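Local coordinates for KaiC-like domain-containing protein (Pyrococcus horikoshii, PDB 3BS4), which is of unknown function but has a KaiC-like alpha/beta core, probably of RecA type, that holds an unidentified peptide, at residues Ser21-Glu27 against Asn185-Gly191; Phe39-Lys45 against Tyr142-Ile146; Val52-Ser58 against Leu84-Phe90. One frame throughout, in Å; residues are numbered along the deposited sequence.

Contact 1: residues Ser21-Glu27 against Asn185-Gly191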
loop_
_atom_site.group_PDB
_atom_site.type_symbol
_atom_site.label_atom_id
_atom_site.label_comp_id
_atom_site.label_asym_id
_atom_site.label_seq_id
_atom_site.Cartn_x
_atom_site.Cartn_y
_atom_site.Cartn_z
ATOM N N SER A 21 -4.077 -2.325 -11.314
ATOM C CA SER A 21 -5.031 -1.504 -10.608
ATOM C C SER A 21 -4.387 -0.814 -9.413
ATOM O O SER A 21 -3.353 -1.262 -8.912
ATOM C CB SER A 21 -6.191 -2.373 -10.133
ATOM O OG SER A 21 -6.931 -2.834 -11.265
ATOM N N LEU A 22 -5.032 0.267 -8.972
ATOM C CA LEU A 22 -4.741 0.890 -7.689
ATOM C C LEU A 22 -5.896 0.532 -6.767
ATOM O O LEU A 22 -7.066 0.752 -7.110
ATOM C CB LEU A 22 -4.647 2.413 -7.834
ATOM C CG LEU A 22 -4.504 3.244 -6.554
ATOM C CD1 LEU A 22 -3.259 2.853 -5.727
ATOM C CD2 LEU A 22 -4.472 4.706 -6.948
ATOM N N ILE A 23 -5.554 -0.032 -5.604
ATOM C CA ILE A 23 -6.525 -0.440 -4.590
ATOM C C ILE A 23 -6.337 0.445 -3.369
ATOM O O ILE A 23 -5.246 0.527 -2.819
ATOM C CB ILE A 23 -6.289 -1.904 -4.142
ATOM C CG1 ILE A 23 -6.499 -2.877 -5.305
ATOM C CG2 ILE A 23 -7.218 -2.289 -2.991
ATOM C CD1 ILE A 23 -5.236 -3.156 -6.099
ATOM N N LEU A 24 -7.418 1.069 -2.927
ATOM C CA LEU A 24 -7.412 1.793 -1.658
ATOM C C LEU A 24 -8.042 0.952 -0.576
ATOM O O LEU A 24 -9.181 0.516 -0.713
ATOM C CB LEU A 24 -8.189 3.108 -1.782
ATOM C CG LEU A 24 -8.286 3.929 -0.491
ATOM C CD1 LEU A 24 -6.898 4.502 -0.034
ATOM C CD2 LEU A 24 -9.290 5.058 -0.706
ATOM N N ILE A 25 -7.311 0.738 0.521
ATOM C CA ILE A 25 -7.881 0.155 1.733
ATOM C C ILE A 25 -8.091 1.347 2.665
ATOM O O ILE A 25 -7.125 1.957 3.160
ATOM C CB ILE A 25 -6.929 -0.874 2.416
ATOM C CG1 ILE A 25 -6.557 -2.017 1.453
ATOM C CG2 ILE A 25 -7.591 -1.387 3.687
ATOM C CD1 ILE A 25 -7.716 -2.715 0.820
ATOM N N HIS A 26 -9.351 1.707 2.870
ATOM C CA HIS A 26 -9.699 2.797 3.774
ATOM C C HIS A 26 -10.083 2.218 5.129
ATOM O O HIS A 26 -11.203 1.684 5.296
ATOM C CB HIS A 26 -10.823 3.635 3.191
ATOM C CG HIS A 26 -11.246 4.770 4.080
ATOM N ND1 HIS A 26 -12.467 5.398 3.953
ATOM C CD2 HIS A 26 -10.613 5.377 5.118
ATOM C CE1 HIS A 26 -12.571 6.340 4.874
ATOM N NE2 HIS A 26 -11.457 6.352 5.590
ATOM N N GLU A 27 -9.156 2.306 6.086
ATOM C CA GLU A 27 -9.405 1.824 7.455
ATOM C C GLU A 27 -10.081 2.987 8.184
ATOM O O GLU A 27 -9.398 3.904 8.648
ATOM C CB GLU A 27 -8.097 1.397 8.147
ATOM C CG GLU A 27 -8.339 0.883 9.578
ATOM C CD GLU A 27 -7.070 0.718 10.415
ATOM O OE1 GLU A 27 -6.475 1.758 10.791
ATOM O OE2 GLU A 27 -6.679 -0.431 10.749
ATOM N N ASN A 185 -0.940 -1.764 -7.152
ATOM C CA ASN A 185 -0.612 -0.930 -5.994
ATOM C C ASN A 185 -1.712 -0.898 -4.974
ATOM O O ASN A 185 -2.883 -0.823 -5.330
ATOM C CB ASN A 185 -0.299 0.491 -6.467
ATOM C CG ASN A 185 1.019 0.546 -7.211
ATOM O OD1 ASN A 185 2.081 0.511 -6.589
ATOM N ND2 ASN A 185 0.959 0.585 -8.533
ATOM N N PHE A 186 -1.314 -0.942 -3.707
ATOM C CA PHE A 186 -2.243 -0.820 -2.581
ATOM C C PHE A 186 -1.898 0.403 -1.781
ATOM O O PHE A 186 -0.762 0.572 -1.364
ATOM C CB PHE A 186 -2.145 -2.038 -1.668
ATOM C CG PHE A 186 -2.596 -3.312 -2.308
ATOM C CD1 PHE A 186 -3.867 -3.808 -2.062
ATOM C CD2 PHE A 186 -1.732 -4.027 -3.129
ATOM C CE1 PHE A 186 -4.291 -5.020 -2.642
ATOM C CE2 PHE A 186 -2.159 -5.236 -3.732
ATOM C CZ PHE A 186 -3.444 -5.718 -3.470
ATOM N N TRP A 187 -2.893 1.251 -1.562
ATOM C CA TRP A 187 -2.741 2.415 -0.696
ATOM C C TRP A 187 -3.524 2.160 0.574
ATOM O O TRP A 187 -4.666 1.719 0.509
ATOM C CB TRP A 187 -3.363 3.652 -1.359
ATOM C CG TRP A 187 -2.517 4.244 -2.422
ATOM C CD1 TRP A 187 -1.273 3.811 -2.815
ATOM C CD2 TRP A 187 -2.798 5.418 -3.189
ATOM N NE1 TRP A 187 -0.771 4.642 -3.798
ATOM C CE2 TRP A 187 -1.682 5.642 -4.034
ATOM C CE3 TRP A 187 -3.892 6.297 -3.261
ATOM C CZ2 TRP A 187 -1.633 6.705 -4.953
ATOM C CZ3 TRP A 187 -3.839 7.353 -4.179
ATOM C CH2 TRP A 187 -2.710 7.547 -4.996
ATOM N N LEU A 188 -2.942 2.488 1.720
ATOM C CA LEU A 188 -3.685 2.434 2.972
ATOM C C LEU A 188 -4.050 3.859 3.390
ATOM O O LEU A 188 -3.208 4.744 3.339
ATOM C CB LEU A 188 -2.830 1.766 4.063
ATOM C CG LEU A 188 -3.468 1.626 5.456
ATOM C CD1 LEU A 188 -4.744 0.738 5.411
ATOM C CD2 LEU A 188 -2.478 1.079 6.466
ATOM N N TRP A 189 -5.279 4.069 3.861
ATOM C CA TRP A 189 -5.628 5.366 4.450
ATOM C C TRP A 189 -6.245 5.105 5.815
ATOM O O TRP A 189 -7.242 4.405 5.894
ATOM C CB TRP A 189 -6.629 6.135 3.566
ATOM C CG TRP A 189 -6.978 7.501 4.112
ATOM C CD1 TRP A 189 -7.844 7.782 5.116
ATOM C CD2 TRP A 189 -6.461 8.759 3.655
ATOM N NE1 TRP A 189 -7.896 9.156 5.344
ATOM C CE2 TRP A 189 -7.043 9.771 4.464
ATOM C CE3 TRP A 189 -5.537 9.128 2.672
ATOM C CZ2 TRP A 189 -6.743 11.137 4.292
ATOM C CZ3 TRP A 189 -5.225 10.486 2.513
ATOM C CH2 TRP A 189 -5.837 11.468 3.311
ATOM N N GLU A 190 -5.631 5.657 6.871
ATOM C CA GLU A 190 -6.070 5.411 8.252
ATOM C C GLU A 190 -6.887 6.585 8.753
ATOM O O GLU A 190 -6.371 7.701 8.849
ATOM C CB GLU A 190 -4.845 5.166 9.151
ATOM C CG GLU A 190 -4.040 3.956 8.685
ATOM C CD GLU A 190 -2.848 3.628 9.569
ATOM O OE1 GLU A 190 -3.034 3.310 10.766
ATOM O OE2 GLU A 190 -1.726 3.650 9.059
ATOM N N GLY A 191 -8.153 6.326 9.062
ATOM C CA GLY A 191 -9.030 7.358 9.645
ATOM C C GLY A 191 -9.747 8.176 8.592
ATOM O O GLY A 191 -9.945 7.727 7.453
HETATM O O HOH W 1 -1.539 1.144 -9.860
#
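I23, I25 and E27 each give their N-H to strand 185-190, at the carbonyls of N185, W187 and W189. In return, the carbonyls of S21, I23, I25 and E27 accept from the N-H groups of N185, W187, W189 and G191. The result is a regular parallel pairing; I25 N to W187 O, at 2.8 Å and 171° at the hydrogen, is one of its straight links. The alternate residues L22, L24 and H26 turn their backbone polar groups to D206 and strand 207-216.

The side chains extend this bookkeeping. H26 has CG anti to the backbone N (chi1 179°), which carries its ring toward the end of strand 185-190; NE2 gives its N-H to G191 O (2.8 Å), an acceptor almost in the ring plane, while ND1 pairs with Y202 OH. N185 ND2 donates to a water 2.9 Å away, and N185 OD1 and W187 NE1 both bind the backbone of the bound peptide. L22 CD1 sits squarely over the W187 five-membered ring, 3.4 Å from its centroid. E27 OE1 and E190 OE1 come within 3.8 Å, an approach probably eased by the K35 ammonium on E190 OE1 and the K35 backbone N-H on E27 OE2. Most polar groups at this seam therefore have a defined partner.

Contact 2: residues Phe39-Lys45 against Tyr142-Ile146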
loop_
_atom_site.group_PDB
_atom_site.type_symbol
_atom_site.label_atom_id
_atom_site.label_comp_id
_atom_site.label_asym_id
_atom_site.label_seq_id
_atom_site.Cartn_x
_atom_site.Cartn_y
_atom_site.Cartn_z
ATOM N N PHE A 39 -1.565 -5.739 5.795
ATOM C CA PHE A 39 -0.284 -6.395 6.108
ATOM C C PHE A 39 -0.340 -7.888 5.798
ATOM O O PHE A 39 0.634 -8.469 5.329
ATOM C CB PHE A 39 0.152 -6.124 7.547
ATOM C CG PHE A 39 0.911 -4.831 7.705
ATOM C CD1 PHE A 39 2.258 -4.749 7.348
ATOM C CD2 PHE A 39 0.291 -3.707 8.233
ATOM C CE1 PHE A 39 2.979 -3.548 7.501
ATOM C CE2 PHE A 39 0.997 -2.495 8.384
ATOM C CZ PHE A 39 2.342 -2.420 8.018
ATOM N N TYR A 40 -1.493 -8.503 6.027
ATOM C CA TYR A 40 -1.654 -9.897 5.638
ATOM C C TYR A 40 -1.446 -10.101 4.138
ATOM O O TYR A 40 -0.672 -10.965 3.726
ATOM C CB TYR A 40 -3.025 -10.405 6.077
ATOM C CG TYR A 40 -3.265 -11.833 5.673
ATOM C CD1 TYR A 40 -2.723 -12.881 6.417
ATOM C CD2 TYR A 40 -4.012 -12.133 4.525
ATOM C CE1 TYR A 40 -2.931 -14.197 6.037
ATOM C CE2 TYR A 40 -4.231 -13.464 4.135
ATOM C CZ TYR A 40 -3.678 -14.480 4.905
ATOM O OH TYR A 40 -3.872 -15.794 4.524
ATOM N N ILE A 41 -2.123 -9.294 3.328
ATOM C CA ILE A 41 -1.974 -9.356 1.878
ATOM C C ILE A 41 -0.511 -9.172 1.465
ATOM O O ILE A 41 0.020 -9.953 0.667
ATOM C CB ILE A 41 -2.892 -8.330 1.192
ATOM C CG1 ILE A 41 -4.359 -8.699 1.453
ATOM C CG2 ILE A 41 -2.608 -8.256 -0.316
ATOM C CD1 ILE A 41 -5.360 -7.676 0.948
ATOM N N LEU A 42 0.130 -8.147 2.021
ATOM C CA LEU A 42 1.544 -7.874 1.761
ATOM C C LEU A 42 2.417 -9.096 2.086
ATOM O O LEU A 42 3.256 -9.518 1.267
ATOM C CB LEU A 42 1.989 -6.676 2.615
ATOM C CG LEU A 42 3.468 -6.277 2.704
ATOM C CD1 LEU A 42 4.068 -6.147 1.346
ATOM C CD2 LEU A 42 3.599 -4.956 3.465
ATOM N N SER A 43 2.201 -9.677 3.267
ATOM C CA SER A 43 2.984 -10.838 3.678
ATOM C C SER A 43 2.793 -11.998 2.689
ATOM O O SER A 43 3.751 -12.725 2.385
ATOM C CB SER A 43 2.628 -11.265 5.104
ATOM O OG SER A 43 1.367 -11.906 5.160
ATOM N N ARG A 44 1.583 -12.161 2.163
ATOM C CA ARG A 44 1.306 -13.256 1.228
ATOM C C ARG A 44 1.971 -13.029 -0.123
ATOM O O ARG A 44 2.445 -13.980 -0.737
ATOM C CB ARG A 44 -0.198 -13.463 1.050
ATOM C CG ARG A 44 -0.890 -14.006 2.291
ATOM C CD ARG A 44 -1.021 -15.517 2.215
ATOM N NE ARG A 44 -1.789 -15.908 1.030
ATOM C CZ ARG A 44 -2.364 -17.097 0.856
ATOM N NH1 ARG A 44 -2.277 -18.029 1.797
ATOM N NH2 ARG A 44 -3.039 -17.348 -0.260
ATOM N N LYS A 45 2.020 -11.775 -0.578
ATOM C CA LYS A 45 2.664 -11.481 -1.862
ATOM C C LYS A 45 4.173 -11.709 -1.761
ATOM O O LYS A 45 4.794 -12.213 -2.710
ATOM C CB LYS A 45 2.352 -10.052 -2.339
ATOM C CG LYS A 45 0.868 -9.791 -2.571
ATOM C CD LYS A 45 0.288 -10.771 -3.574
ATOM C CE LYS A 45 -1.092 -10.364 -4.067
ATOM N NZ LYS A 45 -1.683 -11.431 -4.937
ATOM N N TYR A 142 4.251 -5.604 -6.921
ATOM C CA TYR A 142 3.216 -4.944 -6.126
ATOM C C TYR A 142 3.830 -3.763 -5.419
ATOM O O TYR A 142 4.986 -3.828 -5.025
ATOM C CB TYR A 142 2.662 -5.899 -5.076
ATOM C CG TYR A 142 1.919 -7.053 -5.681
ATOM C CD1 TYR A 142 0.585 -6.919 -6.057
ATOM C CD2 TYR A 142 2.553 -8.285 -5.894
ATOM C CE1 TYR A 142 -0.114 -7.997 -6.630
ATOM C CE2 TYR A 142 1.869 -9.347 -6.469
ATOM C CZ TYR A 142 0.545 -9.205 -6.826
ATOM O OH TYR A 142 -0.140 -10.272 -7.376
ATOM N N GLY A 143 3.051 -2.695 -5.245
ATOM C CA GLY A 143 3.469 -1.574 -4.393
ATOM C C GLY A 143 2.499 -1.422 -3.243
ATOM O O GLY A 143 1.300 -1.730 -3.374
ATOM N N PHE A 144 3.030 -0.981 -2.105
ATOM C CA PHE A 144 2.202 -0.690 -0.923
ATOM C C PHE A 144 2.597 0.653 -0.374
ATOM O O PHE A 144 3.794 0.876 -0.162
ATOM C CB PHE A 144 2.425 -1.755 0.150
ATOM C CG PHE A 144 1.911 -3.114 -0.246
ATOM C CD1 PHE A 144 0.667 -3.546 0.190
ATOM C CD2 PHE A 144 2.656 -3.950 -1.082
ATOM C CE1 PHE A 144 0.160 -4.786 -0.190
ATOM C CE2 PHE A 144 2.154 -5.207 -1.472
ATOM C CZ PHE A 144 0.908 -5.621 -1.023
ATOM N N ALA A 145 1.632 1.555 -0.163
ATOM C CA ALA A 145 1.929 2.858 0.479
ATOM C C ALA A 145 1.255 2.913 1.851
ATOM O O ALA A 145 0.015 2.947 1.936
ATOM C CB ALA A 145 1.442 4.028 -0.399
ATOM N N ILE A 146 2.096 2.909 2.894
ATOM C CA ILE A 146 1.633 2.772 4.265
ATOM C C ILE A 146 2.113 3.975 5.083
ATOM O O ILE A 146 3.253 4.012 5.540
ATOM C CB ILE A 146 2.125 1.459 4.922
ATOM C CG1 ILE A 146 1.855 0.247 4.009
ATOM C CG2 ILE A 146 1.467 1.284 6.288
ATOM C CD1 ILE A 146 2.557 -1.038 4.425
#
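A beta-alpha-beta crossover joins strand 22-27 to strand 51-56, and its helix 34-47 packs on the central sheet above strand 141-146, with L42 against F144 and K45 against Y142. The two segments run at 150°, close to antiparallel, and the strand answers the helix with every second side chain: Y142, F144 and I146.

In the middle, L42 lays its CD1 methyl over one face of the F144 ring, 3.8 Å from the centroid and 23° off the normal, in a CH-pi contact. The same ring is met at its edge by I41 CG2 and K45 CG, and it stacks with F186 of the adjoining strand, so its position is defined from several directions. Farther on, F39 CZ approaches I146 CD1, a less certain contact because I146 has two conformers.

At the other end, the side chains of K45 and Y142 cross at about a right angle, K45 passing over one face of the ring. Its chain bends at CG (chi2 -57°) and then runs extended, which draws the methylenes across that face: CD lies 3.9 Å from the centroid, and CE reaches 3.4 Å from Y142 CZ. The chain ends at the phenol, where NZ donates to Y142 OH at 3.1 Å; its stronger partner is E6, by a salt bridge, with S4 O as a further acceptor. An alanine in place of Y142 would remove both ring and hydroxyl and is likely to leave the K45 methylenes without a surface to lie on and the ammonium more dependent on E6. One lysine therefore does two jobs, its methylenes contributing to the apolar interface while its buried charge is probably balanced by E6.

Contact 3: residues Val52-Ser58 against Leu84-Phe90; sequences VGMFSIS and LAIVDTF
S56 is gripped through both backbone polar groups: its N donates to V87 O (2.9 Å), and its O accepts from F90 N (2.9 Å), which lies in the carbonyl plane. Its side chain adds a third link. With OG anti to the backbone N (chi1 -173°), the hydroxyl donates to a water at 2.6 Å, which in turn donates to D88 OD1 at 2.7 Å. D88 is the N-cap of helix 89-94, and OD1 also takes the N-H of G91.

Back along the strands the bonds alternate, A85 N to V52 O, M54 N to A85 O and V87 N to M54 O. Around this frame the packing is apolar. V52 CG1 meets L84 CD1 at 3.8 Å, on the same side as M54 and I86, which lie under helices 61-70 and 75-80. Across the sheet, F55 CD1 lies 4.1 Å from V87 CG2 near helix 115-132, and the F55 ring also meets an aromatic side chain of the bound peptide. At the far end F90 turns its ring edge to I57 O. Parallel neighbours joined by a helical connection, one strand passing straight into a capped helix, are typical of a Rossmann-like alpha/beta sheet.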
loop_
_atom_site.group_PDB
_atom_site.type_symbol
_atom_site.label_atom_id
_atom_site.label_comp_id
_atom_site.label_asym_id
_atom_site.label_seq_id
_atom_site.Cartn_x
_atom_site.Cartn_y
_atom_site.Cartn_z
ATOM N N VAL A 52 8.096 -6.635 -4.355
ATOM C CA VAL A 52 7.265 -5.702 -3.596
ATOM C C VAL A 52 8.061 -4.445 -3.349
ATOM O O VAL A 52 9.214 -4.517 -2.929
ATOM C CB VAL A 52 6.821 -6.342 -2.270
ATOM C CG1 VAL A 52 6.106 -5.316 -1.373
ATOM C CG2 VAL A 52 5.911 -7.558 -2.542
ATOM N N GLY A 53 7.449 -3.296 -3.622
ATOM C CA GLY A 53 8.036 -2.016 -3.247
ATOM C C GLY A 53 7.116 -1.427 -2.194
ATOM O O GLY A 53 5.896 -1.481 -2.363
ATOM N N MET A 54 7.691 -0.910 -1.112
ATOM C CA MET A 54 6.903 -0.276 -0.047
ATOM C C MET A 54 7.301 1.186 0.093
ATOM O O MET A 54 8.492 1.501 0.212
ATOM C CB MET A 54 7.157 -0.985 1.287
ATOM C CG MET A 54 6.309 -0.468 2.439
ATOM S SD MET A 54 6.843 -1.224 3.999
ATOM C CE MET A 54 7.044 -2.937 3.406
ATOM N N PHE A 55 6.303 2.068 0.107
ATOM C CA PHE A 55 6.532 3.466 0.488
ATOM C C PHE A 55 6.157 3.557 1.945
ATOM O O PHE A 55 4.976 3.547 2.298
ATOM C CB PHE A 55 5.690 4.394 -0.393
ATOM C CG PHE A 55 5.989 4.209 -1.852
ATOM C CD1 PHE A 55 7.051 4.898 -2.441
ATOM C CD2 PHE A 55 5.286 3.276 -2.594
ATOM C CE1 PHE A 55 7.360 4.704 -3.792
ATOM C CE2 PHE A 55 5.588 3.058 -3.934
ATOM C CZ PHE A 55 6.633 3.782 -4.532
ATOM N N SER A 56 7.179 3.577 2.797
ATOM C CA SER A 56 6.957 3.474 4.237
ATOM C C SER A 56 6.888 4.873 4.810
ATOM O O SER A 56 7.903 5.457 5.158
ATOM C CB SER A 56 8.080 2.661 4.869
ATOM O OG SER A 56 7.782 2.431 6.226
ATOM N N ILE A 57 5.668 5.418 4.831
ATOM C CA ILE A 57 5.422 6.837 5.069
ATOM C C ILE A 57 5.148 7.121 6.545
ATOM O O ILE A 57 5.623 8.122 7.090
ATOM C CB ILE A 57 4.190 7.293 4.231
ATOM C CG1 ILE A 57 4.459 7.127 2.711
ATOM C CG2 ILE A 57 3.760 8.736 4.569
ATOM C CD1 ILE A 57 3.202 6.821 1.886
ATOM N N SER A 58 4.374 6.242 7.179
ATOM C CA SER A 58 3.743 6.566 8.457
ATOM C C SER A 58 4.438 6.033 9.698
ATOM O O SER A 58 4.177 6.559 10.802
ATOM C CB SER A 58 2.290 6.089 8.474
ATOM O OG SER A 58 1.499 6.853 7.596
ATOM N N LEU A 84 12.283 -7.312 -1.943
ATOM C CA LEU A 84 11.597 -6.167 -1.342
ATOM C C LEU A 84 12.457 -4.909 -1.478
ATOM O O LEU A 84 13.667 -4.955 -1.217
ATOM C CB LEU A 84 11.330 -6.478 0.128
ATOM C CG LEU A 84 10.738 -5.384 1.019
ATOM C CD1 LEU A 84 9.357 -4.960 0.497
ATOM C CD2 LEU A 84 10.693 -5.857 2.469
ATOM N N ALA A 85 11.835 -3.803 -1.895
ATOM C CA ALA A 85 12.487 -2.486 -1.894
ATOM C C ALA A 85 11.668 -1.587 -0.983
ATOM O O ALA A 85 10.445 -1.621 -1.042
ATOM C CB ALA A 85 12.537 -1.906 -3.286
ATOM N N ILE A 86 12.342 -0.809 -0.140
ATOM C CA ILE A 86 11.633 0.109 0.757
ATOM C C ILE A 86 12.131 1.512 0.515
ATOM O O ILE A 86 13.346 1.749 0.510
ATOM C CB ILE A 86 11.814 -0.252 2.256
ATOM C CG1 ILE A 86 11.263 -1.657 2.535
ATOM C CG2 ILE A 86 11.117 0.789 3.146
ATOM C CD1 ILE A 86 11.465 -2.170 3.956
ATOM N N VAL A 87 11.203 2.441 0.286
ATOM C CA VAL A 87 11.553 3.861 0.368
ATOM C C VAL A 87 11.139 4.288 1.767
ATOM O O VAL A 87 9.946 4.303 2.096
ATOM C CB VAL A 87 10.841 4.709 -0.689
ATOM C CG1 VAL A 87 11.233 6.194 -0.559
ATOM C CG2 VAL A 87 11.115 4.185 -2.113
ATOM N N ASP A 88 12.114 4.608 2.601
ATOM C CA ASP A 88 11.818 4.976 3.981
ATOM C C ASP A 88 11.505 6.458 4.078
ATOM O O ASP A 88 12.325 7.281 4.492
ATOM C CB ASP A 88 12.944 4.548 4.930
ATOM C CG ASP A 88 12.606 4.804 6.386
ATOM O OD1 ASP A 88 11.467 5.201 6.685
ATOM O OD2 ASP A 88 13.484 4.589 7.253
ATOM N N THR A 89 10.287 6.786 3.672
ATOM C CA THR A 89 9.813 8.157 3.693
ATOM C C THR A 89 9.763 8.690 5.129
ATOM O O THR A 89 10.133 9.847 5.399
ATOM C CB THR A 89 8.441 8.214 2.996
ATOM O OG1 THR A 89 8.616 7.765 1.642
ATOM C CG2 THR A 89 7.880 9.638 2.983
ATOM N N PHE A 90 9.316 7.855 6.057
ATOM C CA PHE A 90 9.250 8.270 7.455
ATOM C C PHE A 90 10.636 8.697 7.942
ATOM O O PHE A 90 10.796 9.790 8.509
ATOM C CB PHE A 90 8.701 7.134 8.317
ATOM C CG PHE A 90 8.529 7.516 9.767
ATOM C CD1 PHE A 90 7.299 7.993 10.230
ATOM C CD2 PHE A 90 9.609 7.457 10.651
ATOM C CE1 PHE A 90 7.148 8.370 11.554
ATOM C CE2 PHE A 90 9.459 7.820 11.978
ATOM C CZ PHE A 90 8.223 8.277 12.424
HETATM O O HOH W 2 9.731 3.385 7.637
#

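In the fold
The three contacts share one mixed sheet, in which strands 84-87, 51-56, 141-146, 184-190 and 22-27 lie side by side in parallel, an order that differs from that along the chain. Contacts 1 and 3 are strand pairs whose centres are about 15 Å apart; contact 2, its centre about 11 Å from each of theirs, supplies the intervening strand 141-146 and the helix 34-47 above it. That strand probably hydrogen-bonds on both sides, F186 N to G143 O and F55 N to F144 O. Along the chain contact 1 encloses contact 2, which encloses contact 3. The strand order is consistent with the RecA-like fold of KaiC-type domains, and the bound peptide touches residues of both outer contacts.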